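SusD homolog (Bacteroides thetaiotaomicron, PDB 3SGH) probably binds glycans at the outer membrane surface as a SusD-like lipoprotein that would assist their uptake. Local coordinates at residues W43-Q49 and P420-W426; S118-P122 and R456-T460; T190-R194 and E321-R326; A427-G433 and L489-M493; M444-C448 and K482-G486. All coordinates share one frame; numbering follows the deposited sequence.

Contact 1 (W43-Q49 and P420-W426)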
# COMPACT_ATOMS: atom_id res chain seq x y z
N TRP A 43 3.14 2.18 -10.50
CA TRP A 43 1.79 2.61 -10.18
C TRP A 43 1.70 3.16 -8.76
O TRP A 43 0.76 3.88 -8.43
CB TRP A 43 0.72 1.51 -10.40
CG TRP A 43 1.03 0.24 -9.65
CD1 TRP A 43 1.64 -0.86 -10.15
CD2 TRP A 43 0.81 -0.02 -8.26
NE1 TRP A 43 1.83 -1.79 -9.17
CE2 TRP A 43 1.33 -1.31 -7.99
CE3 TRP A 43 0.25 0.71 -7.20
CZ2 TRP A 43 1.33 -1.88 -6.70
CZ3 TRP A 43 0.25 0.12 -5.90
CH2 TRP A 43 0.76 -1.16 -5.69
N ALA A 44 2.66 2.81 -7.91
CA ALA A 44 2.69 3.33 -6.53
C ALA A 44 2.64 4.85 -6.45
O ALA A 44 2.28 5.40 -5.40
CB ALA A 44 3.95 2.80 -5.80
N SER A 45 3.07 5.54 -7.52
CA SER A 45 3.01 6.98 -7.53
C SER A 45 1.56 7.50 -7.36
O SER A 45 1.36 8.64 -6.94
CB SER A 45 3.67 7.56 -8.78
OG SER A 45 5.05 7.22 -8.81
N PHE A 46 0.58 6.67 -7.64
CA PHE A 46 -0.80 7.04 -7.39
C PHE A 46 -1.14 7.18 -5.90
O PHE A 46 -2.24 7.66 -5.57
CB PHE A 46 -1.79 6.01 -8.01
CG PHE A 46 -1.60 5.79 -9.48
CD1 PHE A 46 -1.10 6.78 -10.31
CD2 PHE A 46 -1.97 4.59 -10.04
CE1 PHE A 46 -0.91 6.56 -11.65
CE2 PHE A 46 -1.81 4.34 -11.43
CZ PHE A 46 -1.29 5.29 -12.23
N SER A 47 -0.26 6.70 -5.03
CA SER A 47 -0.37 6.92 -3.60
C SER A 47 0.32 8.19 -3.10
O SER A 47 0.27 8.45 -1.88
CB SER A 47 0.17 5.71 -2.81
OG SER A 47 -0.63 4.56 -3.05
N GLY A 48 0.98 8.94 -3.98
CA GLY A 48 1.44 10.30 -3.64
C GLY A 48 2.70 10.43 -2.81
O GLY A 48 3.00 11.54 -2.36
N GLN A 49 3.43 9.33 -2.59
CA GLN A 49 4.64 9.33 -1.74
C GLN A 49 5.96 9.23 -2.50
O GLN A 49 6.95 9.90 -2.16
CB GLN A 49 4.59 8.19 -0.73
CG GLN A 49 3.32 8.03 0.05
CD GLN A 49 3.48 7.08 1.21
OE1 GLN A 49 4.09 6.05 1.07
NE2 GLN A 49 2.92 7.44 2.38
N PRO A 420 7.27 4.26 3.52
CA PRO A 420 6.72 4.23 2.18
C PRO A 420 5.78 3.03 2.00
O PRO A 420 6.16 1.92 2.36
CB PRO A 420 7.96 4.08 1.26
CG PRO A 420 9.08 3.78 2.16
CD PRO A 420 8.63 3.69 3.55
N ASP A 421 4.57 3.27 1.51
CA ASP A 421 3.57 2.22 1.34
C ASP A 421 3.00 2.44 -0.05
O ASP A 421 2.44 3.51 -0.31
CB ASP A 421 2.49 2.32 2.39
CG ASP A 421 1.45 1.21 2.28
OD1 ASP A 421 0.94 0.95 1.17
OD2 ASP A 421 1.16 0.64 3.34
N PRO A 422 3.15 1.48 -0.96
CA PRO A 422 2.78 1.72 -2.36
C PRO A 422 1.30 1.85 -2.62
O PRO A 422 0.91 2.47 -3.60
CB PRO A 422 3.30 0.50 -3.09
CG PRO A 422 3.36 -0.57 -2.08
CD PRO A 422 3.72 0.14 -0.75
N MSE A 423 0.49 1.25 -1.75
CA MSE A 423 -0.94 1.09 -1.98
C MSE A 423 -1.85 1.91 -1.07
O MSE A 423 -2.93 2.27 -1.50
CB MSE A 423 -1.33 -0.38 -1.92
CG MSE A 423 -2.82 -0.70 -2.11
SE MSE A 423 -3.46 0.05 -3.75
CE MSE A 423 -3.08 -1.49 -4.92
N ASN A 424 -1.44 2.20 0.16
CA ASN A 424 -2.37 2.81 1.13
C ASN A 424 -3.04 4.07 0.61
O ASN A 424 -4.29 4.22 0.68
CB ASN A 424 -1.67 3.14 2.45
CG ASN A 424 -2.62 3.76 3.42
OD1 ASN A 424 -3.58 3.11 3.84
ND2 ASN A 424 -2.40 5.03 3.77
N GLY A 425 -2.23 4.98 0.10
CA GLY A 425 -2.77 6.24 -0.41
C GLY A 425 -3.79 6.05 -1.54
O GLY A 425 -4.87 6.63 -1.51
N TRP A 426 -3.40 5.25 -2.54
CA TRP A 426 -4.24 5.07 -3.73
C TRP A 426 -5.53 4.36 -3.35
O TRP A 426 -6.60 4.68 -3.87
CB TRP A 426 -3.48 4.30 -4.77
CG TRP A 426 -4.19 4.23 -6.07
CD1 TRP A 426 -5.07 5.14 -6.57
CD2 TRP A 426 -4.00 3.25 -7.07
NE1 TRP A 426 -5.48 4.75 -7.79
CE2 TRP A 426 -4.84 3.58 -8.13
CE3 TRP A 426 -3.23 2.09 -7.15
CZ2 TRP A 426 -4.95 2.80 -9.28
CZ3 TRP A 426 -3.30 1.32 -8.30
CH2 TRP A 426 -4.16 1.70 -9.37

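Contact 2 (S118-P122 and R456-T460)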
# COMPACT_ATOMS: atom_id res chain seq x y z
N SER A 118 -6.74 -5.60 -5.08
CA SER A 118 -6.80 -4.13 -4.92
C SER A 118 -6.23 -3.37 -6.13
O SER A 118 -6.47 -2.17 -6.29
CB SER A 118 -6.10 -3.71 -3.65
OG SER A 118 -6.78 -4.27 -2.52
N LEU A 119 -5.47 -4.07 -6.98
CA LEU A 119 -4.99 -3.54 -8.23
C LEU A 119 -5.98 -3.76 -9.40
O LEU A 119 -6.34 -2.81 -10.07
CB LEU A 119 -3.63 -4.18 -8.57
CG LEU A 119 -2.45 -3.71 -7.72
CD1 LEU A 119 -1.19 -4.60 -7.87
CD2 LEU A 119 -2.06 -2.22 -8.07
N GLN A 120 -6.33 -5.03 -9.69
CA GLN A 120 -7.04 -5.35 -10.91
C GLN A 120 -8.48 -5.80 -10.73
O GLN A 120 -9.24 -5.78 -11.68
CB GLN A 120 -6.29 -6.43 -11.72
CG GLN A 120 -6.28 -7.79 -11.13
CD GLN A 120 -5.72 -8.80 -12.11
OE1 GLN A 120 -4.60 -8.65 -12.56
NE2 GLN A 120 -6.52 -9.77 -12.51
N GLY A 121 -8.85 -6.17 -9.52
CA GLY A 121 -10.21 -6.64 -9.26
C GLY A 121 -10.30 -8.15 -9.28
O GLY A 121 -9.57 -8.82 -8.53
N PRO A 122 -11.17 -8.71 -10.16
CA PRO A 122 -11.24 -10.18 -10.19
C PRO A 122 -9.87 -10.84 -10.39
O PRO A 122 -9.06 -10.37 -11.18
CB PRO A 122 -12.13 -10.46 -11.41
CG PRO A 122 -12.98 -9.30 -11.55
CD PRO A 122 -12.11 -8.11 -11.12
N ARG A 456 -7.79 1.36 -11.65
CA ARG A 456 -7.34 -0.03 -11.55
C ARG A 456 -6.27 -0.34 -12.60
O ARG A 456 -6.11 0.40 -13.57
CB ARG A 456 -8.50 -1.01 -11.75
CG ARG A 456 -9.05 -1.09 -13.15
CD ARG A 456 -10.28 -1.95 -13.25
NE ARG A 456 -9.90 -3.37 -13.39
CZ ARG A 456 -9.64 -3.96 -14.55
NH1 ARG A 456 -9.64 -3.26 -15.69
NH2 ARG A 456 -9.32 -5.25 -14.57
N LEU A 457 -5.56 -1.44 -12.40
CA LEU A 457 -4.76 -2.03 -13.46
C LEU A 457 -5.66 -3.00 -14.25
O LEU A 457 -6.65 -3.48 -13.72
CB LEU A 457 -3.54 -2.76 -12.88
CG LEU A 457 -2.31 -1.89 -12.61
CD1 LEU A 457 -2.62 -0.64 -11.79
CD2 LEU A 457 -1.23 -2.74 -11.93
N ARG A 458 -5.28 -3.29 -15.49
CA ARG A 458 -6.03 -4.16 -16.36
C ARG A 458 -5.54 -5.59 -16.24
O ARG A 458 -4.43 -5.84 -15.72
CB ARG A 458 -5.89 -3.68 -17.82
CG ARG A 458 -6.58 -2.36 -18.10
CD ARG A 458 -6.39 -1.89 -19.54
NE ARG A 458 -5.00 -1.45 -19.73
CZ ARG A 458 -4.03 -2.16 -20.31
NH1 ARG A 458 -4.28 -3.37 -20.81
NH2 ARG A 458 -2.80 -1.69 -20.38
N PHE A 459 -6.37 -6.51 -16.73
CA PHE A 459 -6.02 -7.92 -16.88
C PHE A 459 -4.82 -8.03 -17.85
O PHE A 459 -4.61 -7.17 -18.73
CB PHE A 459 -7.24 -8.70 -17.39
CG PHE A 459 -8.46 -8.65 -16.47
CD1 PHE A 459 -8.33 -8.68 -15.10
CD2 PHE A 459 -9.73 -8.62 -17.02
CE1 PHE A 459 -9.45 -8.70 -14.27
CE2 PHE A 459 -10.86 -8.64 -16.22
CZ PHE A 459 -10.73 -8.67 -14.86
N THR A 460 -4.01 -9.07 -17.69
CA THR A 460 -2.76 -9.18 -18.43
C THR A 460 -2.87 -9.84 -19.80
O THR A 460 -3.78 -10.64 -20.06
CB THR A 460 -1.74 -10.00 -17.64
OG1 THR A 460 -2.20 -11.36 -17.59
CG2 THR A 460 -1.52 -9.40 -16.21
O HOH W 1 -3.04 -6.57 -13.38
O HOH W 2 -5.17 -10.79 -15.32

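Contact 3 (T190-R194 and E321-R326)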
# COMPACT_ATOMS: atom_id res chain seq x y z
N THR A 190 -4.34 -7.40 12.05
CA THR A 190 -4.25 -6.03 11.55
C THR A 190 -4.54 -6.05 10.03
O THR A 190 -5.20 -5.16 9.49
CB THR A 190 -2.88 -5.39 11.83
OG1 THR A 190 -2.60 -5.43 13.24
CG2 THR A 190 -2.84 -3.94 11.37
N LEU A 191 -4.06 -7.08 9.36
CA LEU A 191 -4.38 -7.27 7.93
C LEU A 191 -5.86 -7.50 7.73
O LEU A 191 -6.49 -6.90 6.82
CB LEU A 191 -3.66 -8.50 7.38
CG LEU A 191 -3.90 -8.85 5.90
CD1 LEU A 191 -3.52 -7.70 4.94
CD2 LEU A 191 -3.15 -10.16 5.53
N LYS A 192 -6.42 -8.31 8.61
CA LYS A 192 -7.87 -8.55 8.60
C LYS A 192 -8.60 -7.22 8.74
O LYS A 192 -9.53 -6.93 8.01
CB LYS A 192 -8.28 -9.52 9.68
CG LYS A 192 -9.78 -9.85 9.70
CD LYS A 192 -10.02 -11.01 10.71
CE LYS A 192 -11.48 -11.34 10.85
NZ LYS A 192 -11.74 -12.54 11.71
N LEU A 193 -8.14 -6.37 9.65
CA LEU A 193 -8.76 -5.04 9.83
C LEU A 193 -8.56 -4.11 8.62
O LEU A 193 -9.52 -3.42 8.20
CB LEU A 193 -8.26 -4.39 11.11
CG LEU A 193 -8.83 -3.04 11.48
CD1 LEU A 193 -10.35 -3.14 11.61
CD2 LEU A 193 -8.20 -2.56 12.81
N ARG A 194 -7.36 -4.12 8.04
CA ARG A 194 -7.09 -3.36 6.77
C ARG A 194 -8.07 -3.75 5.67
O ARG A 194 -8.71 -2.89 5.01
CB ARG A 194 -5.69 -3.60 6.27
CG ARG A 194 -5.40 -2.89 4.95
CD ARG A 194 -4.10 -3.40 4.31
NE ARG A 194 -2.91 -2.94 5.01
CZ ARG A 194 -1.66 -3.28 4.64
NH1 ARG A 194 -1.45 -4.10 3.60
NH2 ARG A 194 -0.64 -2.84 5.32
N GLU A 321 -0.62 1.89 11.66
CA GLU A 321 -1.74 1.61 10.76
C GLU A 321 -2.91 1.02 11.54
O GLU A 321 -4.06 1.35 11.25
CB GLU A 321 -1.33 0.67 9.63
CG GLU A 321 -2.42 0.55 8.57
CD GLU A 321 -2.09 -0.39 7.41
OE1 GLU A 321 -0.93 -0.82 7.29
OE2 GLU A 321 -3.01 -0.61 6.57
N ALA A 322 -2.61 0.14 12.52
CA ALA A 322 -3.69 -0.46 13.33
C ALA A 322 -4.47 0.57 14.13
O ALA A 322 -5.71 0.44 14.33
CB ALA A 322 -3.16 -1.56 14.27
N ALA A 323 -3.77 1.60 14.59
CA ALA A 323 -4.43 2.67 15.35
C ALA A 323 -5.32 3.48 14.39
O ALA A 323 -6.47 3.77 14.70
CB ALA A 323 -3.41 3.54 16.01
N PHE A 324 -4.79 3.84 13.22
CA PHE A 324 -5.58 4.65 12.27
C PHE A 324 -6.75 3.89 11.68
O PHE A 324 -7.77 4.50 11.39
CB PHE A 324 -4.72 5.26 11.15
CG PHE A 324 -3.80 6.36 11.61
CD1 PHE A 324 -4.30 7.60 12.04
CD2 PHE A 324 -2.44 6.16 11.61
CE1 PHE A 324 -3.44 8.57 12.47
CE2 PHE A 324 -1.55 7.14 12.02
CZ PHE A 324 -2.04 8.35 12.45
N LEU A 325 -6.62 2.57 11.50
CA LEU A 325 -7.74 1.74 11.04
C LEU A 325 -8.87 1.77 12.07
O LEU A 325 -10.06 1.95 11.73
CB LEU A 325 -7.25 0.31 10.80
CG LEU A 325 -6.38 0.14 9.52
CD1 LEU A 325 -5.69 -1.18 9.55
CD2 LEU A 325 -7.19 0.33 8.24
N ARG A 326 -8.50 1.63 13.35
CA ARG A 326 -9.46 1.69 14.46
C ARG A 326 -10.07 3.08 14.59
O ARG A 326 -11.24 3.21 14.92
CB ARG A 326 -8.81 1.21 15.79
CG ARG A 326 -8.60 -0.30 15.80
CD ARG A 326 -7.95 -0.79 17.07
NE ARG A 326 -6.56 -0.37 17.14
CZ ARG A 326 -5.76 -0.58 18.18
NH1 ARG A 326 -6.21 -1.22 19.26
NH2 ARG A 326 -4.51 -0.17 18.14

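Contact 4 (A427-G433 and L489-M493)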
# COMPACT_ATOMS: atom_id res chain seq x y z
N ALA A 427 -5.41 3.38 -2.46
CA ALA A 427 -6.58 2.62 -2.03
C ALA A 427 -7.55 3.50 -1.24
O ALA A 427 -8.76 3.54 -1.56
CB ALA A 427 -6.19 1.40 -1.21
N ASP A 428 -7.05 4.23 -0.25
CA ASP A 428 -7.92 5.14 0.56
C ASP A 428 -8.49 6.26 -0.32
O ASP A 428 -9.68 6.63 -0.17
CB ASP A 428 -7.18 5.72 1.80
CG ASP A 428 -7.03 4.70 2.95
OD1 ASP A 428 -7.55 3.55 2.84
OD2 ASP A 428 -6.41 5.05 3.99
N PHE A 429 -7.73 6.77 -1.26
CA PHE A 429 -8.26 7.80 -2.14
C PHE A 429 -9.43 7.21 -3.02
O PHE A 429 -10.48 7.84 -3.18
CB PHE A 429 -7.19 8.44 -3.00
CG PHE A 429 -7.76 9.39 -4.04
CD1 PHE A 429 -8.21 10.65 -3.67
CD2 PHE A 429 -7.92 8.99 -5.35
CE1 PHE A 429 -8.79 11.49 -4.59
CE2 PHE A 429 -8.50 9.82 -6.31
CZ PHE A 429 -8.93 11.09 -5.92
N ARG A 430 -9.22 6.03 -3.59
CA ARG A 430 -10.24 5.43 -4.45
C ARG A 430 -11.48 5.10 -3.62
O ARG A 430 -12.60 5.17 -4.13
CB ARG A 430 -9.70 4.17 -5.14
CG ARG A 430 -8.79 4.49 -6.29
CD ARG A 430 -8.29 3.20 -7.01
NE ARG A 430 -7.35 2.48 -6.20
CZ ARG A 430 -7.05 1.19 -6.32
NH1 ARG A 430 -7.58 0.49 -7.30
NH2 ARG A 430 -6.22 0.60 -5.46
N ARG A 431 -11.27 4.82 -2.33
CA ARG A 431 -12.40 4.43 -1.46
C ARG A 431 -13.17 5.64 -0.92
O ARG A 431 -14.39 5.54 -0.75
CB ARG A 431 -11.88 3.54 -0.30
CG ARG A 431 -12.96 2.99 0.64
CD ARG A 431 -12.40 1.99 1.61
NE ARG A 431 -11.29 2.52 2.40
CZ ARG A 431 -11.40 3.24 3.52
NH1 ARG A 431 -12.59 3.52 4.02
NH2 ARG A 431 -10.31 3.70 4.13
N THR A 432 -12.47 6.74 -0.59
CA THR A 432 -13.06 7.83 0.21
C THR A 432 -12.86 9.25 -0.35
O THR A 432 -13.53 10.19 0.11
CB THR A 432 -12.44 7.89 1.63
OG1 THR A 432 -11.07 8.32 1.55
CG2 THR A 432 -12.49 6.54 2.33
N GLY A 433 -11.94 9.41 -1.29
CA GLY A 433 -11.47 10.72 -1.74
C GLY A 433 -10.33 11.35 -0.94
O GLY A 433 -9.85 12.44 -1.31
N LEU A 489 -13.08 -0.57 -9.25
CA LEU A 489 -13.17 -1.79 -8.47
C LEU A 489 -14.42 -1.84 -7.57
O LEU A 489 -15.04 -0.83 -7.25
CB LEU A 489 -11.89 -1.97 -7.68
CG LEU A 489 -10.64 -2.10 -8.55
CD1 LEU A 489 -9.41 -2.44 -7.71
CD2 LEU A 489 -10.82 -3.17 -9.66
N TRP A 490 -14.71 -3.05 -7.08
CA TRP A 490 -15.98 -3.35 -6.42
C TRP A 490 -16.14 -2.51 -5.13
O TRP A 490 -17.25 -2.04 -4.79
CB TRP A 490 -15.98 -4.84 -6.12
CG TRP A 490 -17.03 -5.36 -5.24
CD1 TRP A 490 -18.37 -5.50 -5.53
CD2 TRP A 490 -16.84 -5.95 -3.94
NE1 TRP A 490 -19.01 -6.11 -4.47
CE2 TRP A 490 -18.10 -6.37 -3.49
CE3 TRP A 490 -15.74 -6.13 -3.13
CZ2 TRP A 490 -18.28 -6.96 -2.22
CZ3 TRP A 490 -15.92 -6.72 -1.88
CH2 TRP A 490 -17.17 -7.11 -1.44
N TRP A 491 -15.03 -2.33 -4.43
CA TRP A 491 -14.98 -1.62 -3.17
C TRP A 491 -14.71 -0.13 -3.32
O TRP A 491 -14.81 0.60 -2.33
CB TRP A 491 -13.90 -2.21 -2.25
CG TRP A 491 -12.54 -2.33 -2.92
CD1 TRP A 491 -12.05 -3.42 -3.54
CD2 TRP A 491 -11.53 -1.30 -3.04
NE1 TRP A 491 -10.77 -3.16 -4.04
CE2 TRP A 491 -10.43 -1.87 -3.73
CE3 TRP A 491 -11.42 0.01 -2.59
CZ2 TRP A 491 -9.29 -1.15 -4.04
CZ3 TRP A 491 -10.26 0.73 -2.87
CH2 TRP A 491 -9.22 0.16 -3.60
N ALA A 492 -14.39 0.33 -4.53
CA ALA A 492 -14.01 1.75 -4.73
C ALA A 492 -15.25 2.60 -4.80
O ALA A 492 -16.31 2.12 -5.20
CB ALA A 492 -13.21 1.93 -6.03
N MSE A 493 -15.13 3.88 -4.45
CA MSE A 493 -16.22 4.83 -4.62
C MSE A 493 -16.44 5.06 -6.12
O MSE A 493 -15.50 5.21 -6.87
CB MSE A 493 -15.88 6.16 -3.95
CG MSE A 493 -16.99 7.15 -4.08
SE MSE A 493 -16.70 8.67 -2.90
CE MSE A 493 -14.83 9.03 -3.14

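Contact 5 (M444-C448 and K482-G486)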
# COMPACT_ATOMS: atom_id res chain seq x y z
N MSE A 444 -3.33 10.79 -20.23
CA MSE A 444 -3.04 10.27 -21.57
C MSE A 444 -3.93 9.06 -21.95
O MSE A 444 -3.69 8.35 -22.96
CB MSE A 444 -1.56 9.91 -21.67
CG MSE A 444 -0.60 11.06 -21.58
SE MSE A 444 -0.66 12.08 -23.23
CE MSE A 444 0.30 10.85 -24.33
N ASN A 445 -4.98 8.86 -21.14
CA ASN A 445 -5.93 7.75 -21.31
C ASN A 445 -7.33 8.34 -21.40
O ASN A 445 -7.76 9.08 -20.52
CB ASN A 445 -5.84 6.81 -20.11
CG ASN A 445 -6.65 5.53 -20.27
OD1 ASN A 445 -7.85 5.50 -20.05
ND2 ASN A 445 -5.98 4.46 -20.63
N ALA A 446 -8.05 7.97 -22.45
CA ALA A 446 -9.39 8.48 -22.66
C ALA A 446 -10.40 8.05 -21.62
O ALA A 446 -11.45 8.69 -21.48
CB ALA A 446 -9.88 8.05 -24.04
N ASP A 447 -10.12 6.98 -20.90
CA ASP A 447 -11.03 6.51 -19.87
C ASP A 447 -10.75 7.04 -18.47
O ASP A 447 -11.53 6.75 -17.54
CB ASP A 447 -11.05 4.99 -19.82
CG ASP A 447 -11.63 4.36 -21.07
OD1 ASP A 447 -12.31 5.04 -21.85
OD2 ASP A 447 -11.38 3.16 -21.27
N CYS A 448 -9.67 7.80 -18.30
CA CYS A 448 -9.31 8.36 -16.97
C CYS A 448 -9.22 9.86 -17.04
O CYS A 448 -8.75 10.42 -18.05
CB CYS A 448 -7.94 7.86 -16.52
SG CYS A 448 -7.78 6.04 -16.41
N LYS A 482 -15.99 -3.43 -18.57
CA LYS A 482 -14.91 -3.03 -19.46
C LYS A 482 -13.57 -3.17 -18.76
O LYS A 482 -13.38 -2.62 -17.67
CB LYS A 482 -15.10 -1.57 -19.87
CG LYS A 482 -14.42 -1.25 -21.16
CD LYS A 482 -14.35 0.26 -21.50
CE LYS A 482 -13.41 0.47 -22.68
NZ LYS A 482 -13.30 1.93 -22.93
N ASP A 483 -12.61 -3.84 -19.40
CA ASP A 483 -11.27 -4.00 -18.82
C ASP A 483 -10.43 -2.75 -19.16
O ASP A 483 -9.61 -2.76 -20.07
CB ASP A 483 -10.62 -5.28 -19.37
CG ASP A 483 -9.23 -5.57 -18.77
OD1 ASP A 483 -8.92 -5.06 -17.66
OD2 ASP A 483 -8.44 -6.33 -19.44
N SER A 484 -10.67 -1.70 -18.40
CA SER A 484 -10.10 -0.38 -18.57
C SER A 484 -9.35 0.09 -17.34
O SER A 484 -9.75 -0.24 -16.21
CB SER A 484 -11.26 0.61 -18.80
OG SER A 484 -10.82 1.94 -18.85
N ASN A 485 -8.34 0.93 -17.57
CA ASN A 485 -7.66 1.65 -16.47
C ASN A 485 -8.63 2.53 -15.66
O ASN A 485 -8.37 2.86 -14.51
CB ASN A 485 -6.58 2.59 -17.02
CG ASN A 485 -5.38 1.87 -17.61
OD1 ASN A 485 -5.33 0.62 -17.66
ND2 ASN A 485 -4.41 2.65 -18.09
N GLY A 486 -9.72 2.96 -16.29
CA GLY A 486 -10.65 3.89 -15.66
C GLY A 486 -11.89 3.26 -15.01
O GLY A 486 -12.75 3.98 -14.46
O HOH W 3 -12.53 6.79 -14.71

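Contact 1 (W43-Q49 and P420-W426)
Ser47 ties the 3-10 segment 43-47 to the start of helix 424-432 by hydrogen bonds. Its OG donates to Pro422 O at 2.7 Å, from well above the carbonyl plane, and accepts from Trp426 N at 2.9 Å. Gln49 OE1 accepts from Asp421 N at 2.9 Å in a nearly straight bond (169°), and its NE2 goes to Cys418 O. Asp421 OD1 caps the coming helix, accepting from both Met423 N and Asn424 N. In this largely helical SusD-family fold, the contact fastens an N-terminal loop onto a helix far along the sequence, close to the centre of the chain. Apolar and aromatic packing makes up most of the rest. Trp426, with CG anti to the backbone N (chi1 -172°), turns one indole face toward the edge of Phe46, planes 65° apart, and Phe46 CB sits 3.6 Å over the centroid of its five-membered ring, a CH-pi contact. Trp43 meets Trp426 obliquely, CE3 to CE3 at 3.7 Å. Selenomethionine Met423 sets its CE methyl against Trp43 CZ3, with SE lying obliquely to the ring in a Met-aromatic contact. Trp43 NE1 bonds outward to Ser76 and Trp426 NE1 to Gln454. Ala44 CB packs on Pro422 CB at 3.6 Å.

Contact 2 (S118-P122 and R456-T460)
Leu119 O, in the last turn of helix 100-120, accepts from Leu457 N at 2.8 Å, where the extended segment 456-460 passes the helix end. The touching parts of the two segments run 52° apart, closest in CA position at Gln120 and Leu457, and Gln120 CA makes a CH...O contact with Leu457 O. In the largely helical SusD-like fold this is a helix C-terminus held by an extended loop segment: Gly121 leaves the helix with positive phi, and Arg456 turns its edge to the carbonyl of Gln120. The guanidinium grips Gln120 O side-on, NE at 3.0 Å and NH2 at 2.9 Å, both with the oxygen in the guanidinium plane; NH2 lies on a carbonyl lone pair, whereas NE comes from above the carbonyl plane. A positive group here would probably complement the partial negative charge of the helix end. Arg456 NH1 makes a salt bridge to Asp483.

Gln120 has CG between its backbone N and carbonyl carbon (chi1 69°), which sends the extended chain past Phe459. There NE2 donates to Pro122 O at 2.9 Å in a nearly straight bond, tying the side chain back to its own segment, and lies at the edge of the Phe459 ring, 3.3 Å from CD1. Pro122 CD meets Phe459 CZ. Two waters link the segments: one donates to Gln120 OE1 at 2.7 Å and to Arg458 O, the other accepts from Gln120 NE2 and Thr460 N.

Contact 3 (T190-R194 and E321-R326)
Arg194 and Glu321 form a two-pronged salt bridge between helices 181-198 and 319-331, whose short segments approach to 9.9 Å and cross at 40°. Arg194 leaves its helix with CG anti to the backbone N (chi1 177°) and bends at chi3 (-73°), turning its NE edge to the carboxylate. Glu321 reaches out extended, and the two flat groups meet nearly coplanar: NE to OE2 at 2.8 Å, somewhat tilted, and NH2 to OE1 at 2.8 Å on the syn lone pair. Arg194 NH1 bonds separately to Tyr111 OH. In this alpha-helical superhelix, the apolar part of the seam is made mainly by leucines. Leu193 and Leu325 slide past one another in opposite directions, Leu193 CD2 touching Leu325 CB at 3.6 Å and Arg326 CG at 3.8 Å. Leu325 CD1 packs against the Arg194 backbone, 3.7 Å from its N, while Thr190 CG2 packs on Ala322 CB at 3.8 Å. Replacing Arg194 by a leucine would probably leave the buried Glu321 carboxylate without its countercharge and both its oxygens short of these donors. With both partners buried, the paired charges probably offset each other, and the two-pronged bridge is likely to fix how the helices are set against each other.

Contact 4 (A427-G433 and L489-M493)
Met493 N donates to Arg430 O at 2.9 Å, fastening the chain after a type I beta turn (489-492) to the last turn of helix 424-432. This polar link joins a C-terminal loop to a helix of the SusD-like fold, with Ala492 CB packed beside the same carbonyl.

Trp491 and Arg430 meet ring edge to guanidinium face: Trp491 CH2 points at the centre of that face, 3.6 Å from Arg430 CZ, and the planes stand 75° apart. Arg430 bends at chi3 (-72°) to lay that face against the indole; its NE returns to Trp426 O, while NH1 and NH2 bond to Arg455 O and Ser118 O, fixing the group's rotation, and its cation-pi contact is with Trp426. Leu489 CD1 touches Arg430 NH1 at 3.5 Å. The remaining rim of Trp491 faces the helix, with CZ3 3.4 Å from Ala427 O and 4.1 Å from Arg431 CB.

Arg431 pairs within the helix with Asp428, NH2 reaching OD1 at 3.1 Å from above the carboxylate plane, and through NH1 with Glu328 of helix 319-331. At the helix end the selenomethionine Met493 runs out extended and bends only at chi3, bringing its methyl CE 3.4 Å from Thr432 C and beside Gly433 N.

Contact 5 (M444-C448 and K482-G486)
Asp447 lays its carboxylate against Lys482 and Ser484, with OD2 as the shared acceptor. It belongs to a type I beta turn (445-448) that opens with an Asx turn, Asn445 OD1 accepting from Asp447 N at 2.8 Å; the facing segment carries an ST turn, in which Ser484 OG accepts from Gly486 N at 3.0 Å. Two irregular loops of the SusD-like protein are thus joined by side chains, in a partly buried region well away from the centre of the chain.

Lys482 NZ meets OD2 at 2.8 Å on its syn side, in a salt bridge reached by a fully extended lysine chain coming from the opposite direction. Ser484 OG donates to the same oxygen at 2.8 Å on its anti side, and both donors lie on one face of the carboxylate plane. With OG anti to the serine's backbone N (chi1 174°), the hydroxyl donates across to Asp447 while accepting from Gly486 N of its own loop. An asparagine in place of Asp447 would probably weaken the grip, leaving the lysine ammonium without a negative partner.

Beyond the carboxylate, Cys448 SG packs at 3.7 Å from Asn485 CB and beside the Gly486 backbone. The amide nitrogens ND2 of Asn445 and Asn485 approach one another without bonding; Asn445 ND2 donates to Asn67, Asn485 ND2 to Tyr66 O, and Asn485 OD1 accepts from Arg458. Gly486 CA makes a CH...O contact with Asp447 O, and one water donates to both Asp447 O, at 3.0 Å, and Gly486 O, at 2.8 Å.

Overall arrangement
Contacts 1, 2 and 4 form a continuous core. Contacts 1 and 4 share helix 424-432, their centres about 13 Å apart, and touch where Met423 SE lies 3.3 Å from Arg430 NH2. Contact 2 adjoins both: Leu119 CD2 packs 3.4 Å from Met423 CE, and Leu489 CD2 lies 3.5 Å from Gly121 CA. From contact 2 the chain of interactions runs outward to contact 5, about 12 Å away between centres, where segment 456-460 lies against segment 482-486 and Arg458 CA comes 3.3 Å from Asp483 OD1. Contact 3 touches none of the others and lies about 31 Å from contact 5 between centres, on the opposite side of the chain's centre.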